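Local coordinates for protein pyruvate kinase (Pseudomonas aeruginosa, PDB 6QXL) that probably catalyses the final step of glycolysis, transferring the phosphoryl group of phosphoenolpyruvate to ADP to give pyruvate and ATP, at residues Ala192-Arg197 and Val219-Arg224; Asp232-Leu237 and Lys265-His270; Asp242-Ala247 and Lys276-Ala281. One frame throughout, in Å; residues are numbered along the deposited sequence.

Contact 1 (Ala192-Arg197 and Val219-Arg224). With MG (magnesium ion), chain N.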
loop_
_atom_site.group_PDB
_atom_site.type_symbol
_atom_site.label_atom_id
_atom_site.label_comp_id
_atom_site.label_asym_id
_atom_site.label_seq_id
_atom_site.Cartn_x
_atom_site.Cartn_y
_atom_site.Cartn_z
ATOM N N ALA A 192 38.342 10.327 -2.657
ATOM C CA ALA A 192 37.754 9.035 -3.000
ATOM C C ALA A 192 38.768 7.927 -2.867
ATOM O O ALA A 192 39.878 8.019 -3.401
ATOM C CB ALA A 192 37.200 9.062 -4.404
ATOM N N VAL A 193 38.390 6.871 -2.153
ATOM C CA VAL A 193 39.234 5.701 -1.964
ATOM C C VAL A 193 38.855 4.640 -2.991
ATOM O O VAL A 193 37.689 4.300 -3.123
ATOM C CB VAL A 193 39.057 5.145 -0.547
ATOM C CG1 VAL A 193 39.893 3.894 -0.338
ATOM C CG2 VAL A 193 39.430 6.206 0.457
ATOM N N SER A 194 39.862 4.108 -3.694
ATOM C CA SER A 194 39.633 3.061 -4.689
ATOM C C SER A 194 39.812 1.687 -4.080
ATOM O O SER A 194 40.614 1.481 -3.165
ATOM C CB SER A 194 40.578 3.223 -5.859
ATOM O OG SER A 194 40.378 4.448 -6.531
ATOM N N PHE A 195 38.993 0.765 -4.572
ATOM C CA PHE A 195 39.053 -0.675 -4.246
ATOM C C PHE A 195 38.966 -1.007 -2.779
ATOM O O PHE A 195 39.561 -1.977 -2.348
ATOM C CB PHE A 195 40.357 -1.353 -4.851
ATOM C CG PHE A 195 40.397 -1.434 -6.325
ATOM C CD1 PHE A 195 39.632 -2.280 -7.088
ATOM C CD2 PHE A 195 41.145 -0.447 -7.040
ATOM C CE1 PHE A 195 39.639 -2.207 -8.508
ATOM C CE2 PHE A 195 41.175 -0.381 -8.433
ATOM C CZ PHE A 195 40.461 -1.287 -9.120
ATOM N N PRO A 196 38.233 -0.239 -1.958
ATOM C CA PRO A 196 38.080 -0.697 -0.583
ATOM C C PRO A 196 37.208 -1.932 -0.513
ATOM O O PRO A 196 36.307 -2.114 -1.330
ATOM C CB PRO A 196 37.389 0.486 0.103
ATOM C CG PRO A 196 36.630 1.129 -0.965
ATOM C CD PRO A 196 37.411 0.963 -2.212
ATOM N N ARG A 197 37.480 -2.800 0.460
ATOM C CA ARG A 197 36.732 -4.031 0.664
ATOM C C ARG A 197 35.864 -3.980 1.905
ATOM O O ARG A 197 34.825 -4.662 1.884
ATOM C CB ARG A 197 37.699 -5.199 0.744
ATOM C CG ARG A 197 38.166 -5.484 -0.740
ATOM C CD ARG A 197 39.075 -6.697 -0.878
ATOM N NE ARG A 197 39.104 -7.267 -2.232
ATOM C CZ ARG A 197 40.197 -7.707 -2.904
ATOM N NH1 ARG A 197 41.394 -7.520 -2.385
ATOM N NH2 ARG A 197 40.075 -8.218 -4.126
ATOM N N VAL A 219 34.867 9.439 0.086
ATOM C CA VAL A 219 34.017 8.712 -0.833
ATOM C C VAL A 219 34.520 7.296 -1.002
ATOM O O VAL A 219 35.646 7.098 -1.426
ATOM C CB VAL A 219 33.976 9.374 -2.209
ATOM C CG1 VAL A 219 32.966 8.656 -3.100
ATOM C CG2 VAL A 219 33.636 10.848 -2.072
ATOM N N ALA A 220 33.682 6.320 -0.688
ATOM C CA ALA A 220 34.001 4.919 -0.949
ATOM C C ALA A 220 33.567 4.522 -2.336
ATOM O O ALA A 220 32.388 4.579 -2.661
ATOM C CB ALA A 220 33.350 4.001 0.074
ATOM N N LYS A 221 34.519 4.120 -3.163
ATOM C CA LYS A 221 34.211 3.612 -4.492
ATOM C C LYS A 221 33.874 2.140 -4.405
ATOM O O LYS A 221 34.693 1.349 -3.990
ATOM C CB LYS A 221 35.381 3.858 -5.422
ATOM C CG LYS A 221 35.605 5.339 -5.683
ATOM C CD LYS A 221 36.949 5.606 -6.310
ATOM C CE LYS A 221 37.049 5.042 -7.722
ATOM N NZ LYS A 221 38.279 5.489 -8.405
ATOM N N ILE A 222 32.660 1.777 -4.795
ATOM C CA ILE A 222 32.211 0.390 -4.745
ATOM C C ILE A 222 32.636 -0.280 -6.058
ATOM O O ILE A 222 31.975 -0.141 -7.063
ATOM C CB ILE A 222 30.689 0.295 -4.539
ATOM C CG1 ILE A 222 30.218 1.217 -3.403
ATOM C CG2 ILE A 222 30.271 -1.132 -4.269
ATOM C CD1 ILE A 222 30.981 1.085 -2.125
ATOM N N GLU A 223 33.809 -0.904 -6.053
ATOM C CA GLU A 223 34.427 -1.570 -7.183
ATOM C C GLU A 223 34.852 -3.022 -6.934
ATOM O O GLU A 223 35.392 -3.627 -7.796
ATOM C CB GLU A 223 35.716 -0.827 -7.571
ATOM C CG GLU A 223 35.593 0.570 -8.137
ATOM C CD GLU A 223 36.914 1.245 -8.477
ATOM O OE1 GLU A 223 37.692 1.444 -7.566
ATOM O OE2 GLU A 223 37.165 1.615 -9.645
ATOM N N ARG A 224 34.650 -3.574 -5.758
ATOM C CA ARG A 224 35.142 -4.918 -5.449
ATOM C C ARG A 224 34.016 -5.873 -5.252
ATOM O O ARG A 224 33.028 -5.525 -4.623
ATOM C CB ARG A 224 36.042 -4.940 -4.208
ATOM C CG ARG A 224 37.409 -4.451 -4.500
ATOM C CD ARG A 224 38.449 -5.447 -4.968
ATOM N NE ARG A 224 39.765 -4.997 -4.696
ATOM C CZ ARG A 224 40.793 -5.003 -5.572
ATOM N NH1 ARG A 224 40.631 -5.470 -6.808
ATOM N NH2 ARG A 224 41.991 -4.546 -5.218
HETATM MG MG MG N . 37.603 2.302 -11.044
HETATM O O HOH W 1 40.899 -4.132 -2.262
HETATM O O HOH W 2 35.192 -1.168 -3.669
HETATM O O HOH W 3 38.838 2.424 -13.304
#

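Contact 2 (Asp232-Leu237 and Lys265-His270)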
loop_
_atom_site.group_PDB
_atom_site.type_symbol
_atom_site.label_atom_id
_atom_site.label_comp_id
_atom_site.label_asym_id
_atom_site.label_seq_id
_atom_site.Cartn_x
_atom_site.Cartn_y
_atom_site.Cartn_z
ATOM N N ASP A 232 25.525 -6.865 4.656
ATOM C CA ASP A 232 26.414 -6.431 5.748
ATOM C C ASP A 232 27.713 -5.865 5.238
ATOM O O ASP A 232 28.164 -4.834 5.713
ATOM C CB ASP A 232 26.645 -7.555 6.758
ATOM C CG ASP A 232 25.426 -7.759 7.683
ATOM O OD1 ASP A 232 24.367 -7.115 7.471
ATOM O OD2 ASP A 232 25.541 -8.547 8.645
ATOM N N ALA A 233 28.305 -6.518 4.252
ATOM C CA ALA A 233 29.530 -6.002 3.625
ATOM C C ALA A 233 29.303 -4.580 3.082
ATOM O O ALA A 233 30.037 -3.652 3.409
ATOM C CB ALA A 233 29.986 -6.942 2.533
ATOM N N LEU A 234 28.260 -4.420 2.283
ATOM C CA LEU A 234 27.969 -3.138 1.659
ATOM C C LEU A 234 27.625 -2.076 2.695
ATOM O O LEU A 234 28.206 -0.999 2.693
ATOM C CB LEU A 234 26.819 -3.303 0.667
ATOM C CG LEU A 234 26.364 -2.040 -0.049
ATOM C CD1 LEU A 234 27.465 -1.494 -0.940
ATOM C CD2 LEU A 234 25.118 -2.298 -0.837
ATOM N N ASP A 235 26.690 -2.384 3.580
ATOM C CA ASP A 235 26.249 -1.410 4.589
ATOM C C ASP A 235 27.388 -1.001 5.531
ATOM O O ASP A 235 27.474 0.158 5.952
ATOM C CB ASP A 235 25.037 -1.938 5.382
ATOM C CG ASP A 235 23.726 -1.907 4.576
ATOM O OD1 ASP A 235 23.764 -1.687 3.350
ATOM O OD2 ASP A 235 22.636 -2.113 5.162
ATOM N N GLY A 236 28.279 -1.942 5.834
ATOM C CA GLY A 236 29.446 -1.636 6.647
ATOM C C GLY A 236 30.331 -0.612 5.982
ATOM O O GLY A 236 30.748 0.370 6.594
ATOM N N LEU A 237 30.595 -0.842 4.706
ATOM C CA LEU A 237 31.414 0.072 3.924
ATOM C C LEU A 237 30.763 1.432 3.769
ATOM O O LEU A 237 31.426 2.456 3.866
ATOM C CB LEU A 237 31.683 -0.568 2.575
ATOM C CG LEU A 237 32.695 0.017 1.623
ATOM C CD1 LEU A 237 33.968 0.424 2.340
ATOM C CD2 LEU A 237 32.969 -1.084 0.600
ATOM N N LYS A 265 21.149 0.029 -8.226
ATOM C CA LYS A 265 19.960 0.448 -7.500
ATOM C C LYS A 265 20.080 0.185 -6.008
ATOM O O LYS A 265 19.669 1.037 -5.201
ATOM C CB LYS A 265 18.713 -0.188 -8.093
ATOM C CG LYS A 265 18.233 0.534 -9.349
ATOM C CD LYS A 265 17.466 -0.352 -10.304
ATOM C CE LYS A 265 16.527 0.431 -11.255
ATOM N NZ LYS A 265 17.237 1.251 -12.294
ATOM N N LYS A 266 20.676 -0.947 -5.638
ATOM C CA LYS A 266 20.847 -1.250 -4.236
ATOM C C LYS A 266 21.790 -0.266 -3.562
ATOM O O LYS A 266 21.476 0.282 -2.501
ATOM C CB LYS A 266 21.339 -2.698 -4.045
ATOM C CG LYS A 266 21.436 -3.128 -2.575
ATOM C CD LYS A 266 20.831 -4.544 -2.256
ATOM C CE LYS A 266 21.686 -5.746 -2.574
ATOM N NZ LYS A 266 21.002 -6.863 -1.897
ATOM N N ILE A 267 22.923 0.003 -4.203
ATOM C CA ILE A 267 23.910 0.901 -3.622
ATOM C C ILE A 267 23.292 2.285 -3.376
ATOM O O ILE A 267 23.445 2.851 -2.304
ATOM C CB ILE A 267 25.144 1.025 -4.520
ATOM C CG1 ILE A 267 25.913 -0.291 -4.591
ATOM C CG2 ILE A 267 26.063 2.122 -4.005
ATOM C CD1 ILE A 267 26.849 -0.383 -5.778
ATOM N N ILE A 268 22.593 2.820 -4.369
ATOM C CA ILE A 268 22.006 4.140 -4.232
ATOM C C ILE A 268 21.028 4.154 -3.066
ATOM O O ILE A 268 21.084 5.038 -2.210
ATOM C CB ILE A 268 21.314 4.568 -5.530
ATOM C CG1 ILE A 268 22.357 4.855 -6.593
ATOM C CG2 ILE A 268 20.438 5.786 -5.303
ATOM C CD1 ILE A 268 21.799 4.920 -7.996
ATOM N N LEU A 269 20.148 3.165 -3.021
ATOM C CA LEU A 269 19.143 3.108 -1.974
ATOM C C LEU A 269 19.772 2.946 -0.585
ATOM O O LEU A 269 19.430 3.670 0.348
ATOM C CB LEU A 269 18.169 1.981 -2.249
ATOM C CG LEU A 269 17.036 1.816 -1.230
ATOM C CD1 LEU A 269 16.021 2.975 -1.321
ATOM C CD2 LEU A 269 16.364 0.466 -1.419
ATOM N N HIS A 270 20.705 2.013 -0.443
ATOM C CA HIS A 270 21.323 1.806 0.862
ATOM C C HIS A 270 22.119 3.026 1.299
ATOM O O HIS A 270 22.114 3.384 2.474
ATOM C CB HIS A 270 22.175 0.543 0.877
ATOM C CG HIS A 270 21.369 -0.722 0.920
ATOM N ND1 HIS A 270 21.799 -1.857 1.554
ATOM C CD2 HIS A 270 20.142 -1.013 0.418
ATOM C CE1 HIS A 270 20.895 -2.809 1.413
ATOM N NE2 HIS A 270 19.878 -2.321 0.726
#

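Contact 3 (Asp242-Ala247 and Lys276-Ala281)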
loop_
_atom_site.group_PDB
_atom_site.type_symbol
_atom_site.label_atom_id
_atom_site.label_comp_id
_atom_site.label_asym_id
_atom_site.label_seq_id
_atom_site.Cartn_x
_atom_site.Cartn_y
_atom_site.Cartn_z
ATOM N N ASP A 242 31.388 8.968 3.995
ATOM C CA ASP A 242 30.482 10.085 3.886
ATOM C C ASP A 242 29.714 10.031 2.589
ATOM O O ASP A 242 28.616 10.584 2.488
ATOM C CB ASP A 242 31.264 11.392 3.987
ATOM C CG ASP A 242 32.120 11.447 5.231
ATOM O OD1 ASP A 242 31.579 11.290 6.340
ATOM O OD2 ASP A 242 33.338 11.599 5.109
ATOM N N ALA A 243 30.296 9.378 1.580
ATOM C CA ALA A 243 29.677 9.254 0.274
ATOM C C ALA A 243 30.167 7.985 -0.377
ATOM O O ALA A 243 31.183 7.422 0.041
ATOM C CB ALA A 243 30.013 10.459 -0.569
ATOM N N VAL A 244 29.417 7.513 -1.368
ATOM C CA VAL A 244 29.814 6.340 -2.130
ATOM C C VAL A 244 29.681 6.605 -3.606
ATOM O O VAL A 244 28.905 7.460 -4.024
ATOM C CB VAL A 244 29.013 5.071 -1.765
ATOM C CG1 VAL A 244 29.142 4.755 -0.288
ATOM C CG2 VAL A 244 27.562 5.220 -2.137
ATOM N N MET A 245 30.458 5.869 -4.390
ATOM C CA MET A 245 30.441 5.970 -5.840
ATOM C C MET A 245 30.154 4.589 -6.419
ATOM O O MET A 245 30.826 3.619 -6.082
ATOM C CB MET A 245 31.784 6.477 -6.349
ATOM C CG MET A 245 31.854 6.629 -7.854
ATOM S SD MET A 245 33.465 6.957 -8.504
ATOM C CE MET A 245 33.702 8.678 -7.975
ATOM N N VAL A 246 29.189 4.520 -7.321
ATOM C CA VAL A 246 28.923 3.311 -8.076
ATOM C C VAL A 246 29.904 3.301 -9.237
ATOM O O VAL A 246 29.689 3.941 -10.258
ATOM C CB VAL A 246 27.460 3.226 -8.557
ATOM C CG1 VAL A 246 27.184 1.878 -9.194
ATOM C CG2 VAL A 246 26.503 3.434 -7.394
ATOM N N ALA A 247 31.001 2.584 -9.040
ATOM C CA ALA A 247 32.128 2.638 -9.964
ATOM C C ALA A 247 31.982 1.495 -10.966
ATOM O O ALA A 247 32.576 0.417 -10.813
ATOM C CB ALA A 247 33.428 2.529 -9.203
ATOM N N LYS A 276 23.966 8.985 3.443
ATOM C CA LYS A 276 25.179 9.280 2.690
ATOM C C LYS A 276 24.855 9.770 1.297
ATOM O O LYS A 276 23.779 9.523 0.777
ATOM C CB LYS A 276 26.051 8.041 2.588
ATOM C CG LYS A 276 26.256 7.334 3.907
ATOM C CD LYS A 276 26.813 8.250 4.980
ATOM C CE LYS A 276 27.249 7.431 6.182
ATOM N NZ LYS A 276 27.813 8.363 7.185
ATOM N N VAL A 277 25.832 10.429 0.700
ATOM C CA VAL A 277 25.729 10.937 -0.677
ATOM C C VAL A 277 26.147 9.822 -1.626
ATOM O O VAL A 277 26.999 9.001 -1.282
ATOM C CB VAL A 277 26.663 12.149 -0.852
ATOM C CG1 VAL A 277 26.513 12.767 -2.221
ATOM C CG2 VAL A 277 26.358 13.199 0.190
ATOM N N VAL A 278 25.566 9.784 -2.815
ATOM C CA VAL A 278 25.933 8.752 -3.785
ATOM C C VAL A 278 26.120 9.298 -5.186
ATOM O O VAL A 278 25.309 10.083 -5.659
ATOM C CB VAL A 278 24.929 7.570 -3.752
ATOM C CG1 VAL A 278 23.511 8.019 -4.053
ATOM C CG2 VAL A 278 25.346 6.478 -4.721
ATOM N N ILE A 279 27.191 8.854 -5.831
ATOM C CA ILE A 279 27.544 9.215 -7.206
ATOM C C ILE A 279 27.438 7.983 -8.121
ATOM O O ILE A 279 27.902 6.903 -7.771
ATOM C CB ILE A 279 29.006 9.688 -7.266
ATOM C CG1 ILE A 279 29.263 10.871 -6.326
ATOM C CG2 ILE A 279 29.406 10.065 -8.685
ATOM C CD1 ILE A 279 30.741 11.034 -6.013
ATOM N N THR A 280 26.852 8.153 -9.299
ATOM C CA THR A 280 26.832 7.104 -10.330
ATOM C C THR A 280 27.855 7.466 -11.404
ATOM O O THR A 280 27.892 8.609 -11.850
ATOM C CB THR A 280 25.438 6.972 -10.957
ATOM O OG1 THR A 280 24.487 6.659 -9.939
ATOM C CG2 THR A 280 25.396 5.859 -11.985
ATOM N N ALA A 281 28.677 6.502 -11.820
ATOM C CA ALA A 281 29.826 6.804 -12.690
ATOM C C ALA A 281 30.086 5.794 -13.797
ATOM O O ALA A 281 29.606 4.664 -13.754
ATOM C CB ALA A 281 31.089 6.945 -11.856
HETATM O O HOH W 4 28.861 11.414 6.803
#

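Contact 1 (Ala192-Arg197 and Val219-Arg224)
Ala192 sets its CB 3.9 Å from the CB of Val219, within a parallel pairing of strands. Val193 follows with both backbone groups engaged: its N reaches Val219 O at 2.8 Å, and its O receives Lys221 N at 3.2 Å. Beyond the strand, Ser194 OG takes a hydrogen bond from Lys221 NZ (3.0 Å) and also meets Leu69 O, while the lysine pairs with Asp68 and bonds a bound malonate. Phe195 N makes a weak bond of 3.3 Å to Glu223 OE1, which lies over the centre of the phenylalanine ring; OE2 of the same carboxylate joins Asp250 on the magnesium ion. Arg224 meets the same ring obliquely, one face of its guanidinium over CD1 of Phe195, which stands 3.3 Å from CZ of Arg224. Pro196 O shares a water with Lys221 O and Glu223 N. The guanidinium of Arg197 lies flat on the opposite face of the Arg224 guanidinium, planes 20° apart and group centres 3.8 Å apart, a like-charged stack probably eased by Glu226 and Glu254, which pair with Arg197 and Arg224 respectively. The segments join two strands of a beta-alpha-beta unit, with strands 64-68 and 243-247 flanking them and helix 199-211 packed on Val193 and Ala220.

Contact 2 (Asp232-Leu237 and Lys265-His270)
His270 ND1 donates a 2.7 Å hydrogen bond to Asp235 OD1, using the syn lone pair of that oxygen. The N-H...O angle is 155°, and the acceptor sits slightly out of the imidazole plane. The two side chains cross at about a right angle, with carboxylate and ring planes 61° apart. Asp235 OD2 has a weak, long ion pair with Arg239. Beside this bond Leu234 wedges between the helices. Its CD2 comes within 4.1 Å of His270 ND1 and 4.2 Å of Lys266 CG, whereas CD1 turns to Ile267 CG1, also at 4.1 Å. Lys266 CG covers one face of the imidazole toward the rim, and its ammonium group goes on to a salt bridge with Asp231. Ile267 continues the apolar layer inward, packing on Val244 and Val246. The helix segments 232-237 and 265-270 cross at -45° with their axes 10.7 Å apart, so side chains rather than backbones make the contact. A carboxylate this close would be expected to favour a proton on ND1 and to stabilise a positively charged imidazole, giving two helices on the outside of the barrel one short polar link between partly exposed side chains, next to buried apolar packing.

Contact 3 (Asp242-Ala247 and Lys276-Ala281)
Val244 and Ile279 bring flat peptide groups together: Ile279 N lies in the plane of the Val244 carbonyl, 2.9 Å from its O, while Val244 N approaches Val277 O at 2.8 Å, tilted 18° from that carbonyl plane. Val246 N to Ile279 O, at 2.7 Å, continues the alternation, and Ala281 N closes it on Val246 O with a more bent bond. Mostly apolar side chains line both faces of the sheet. On one face Ala243 CB meets Val277 CB at 3.8 Å, and Met245, its CG anti to the backbone N (chi1 -179°), lays that CG 4.1 Å from Ala281 CB; Met314 of strand 312-315 packs on Met245, Ile279 and Ala281. On the other face Val244 CG2 and Val278 CG2 touch at 3.6 Å, the valine side chains crossing at a slant, and Val246 CG2 reaches the same methyl group. Helix 260-273 packs on this second face. At the strand starts a water donates to Asp242 OD1 (2.8 Å) and accepts a weak bond from Lys276 NZ, while Asp242 OD2 pairs with Arg206 and Leu218 N. The two are neighbouring strands of the closed, eight-stranded parallel barrel of the TIM fold, with helices outside and an interior that here brings Met245 close to the bound malonate.

From the N terminus, contact 1 comes first, closing the 21 residues that hold helix 199-211 and joining neighbouring barrel strands. It is complete before contacts 2 and 3 begin. Those two cross: segments 232-237, 242-247, 265-270 and 276-281 alternate between them, so each loop holds one segment of the other. Contact 2 ties helix 231-239 to helix 260-273 outside the barrel, and contact 3 pairs the strands that follow these helices. Ala220 connects contact 1 to contact 3 through probable hydrogen bonds with Ala243 and Met245, continuing the parallel sheet. Ile267 of contact 2 also reaches Ile222, on the second segment of contact 1, so the helix layer covers both strand pairs.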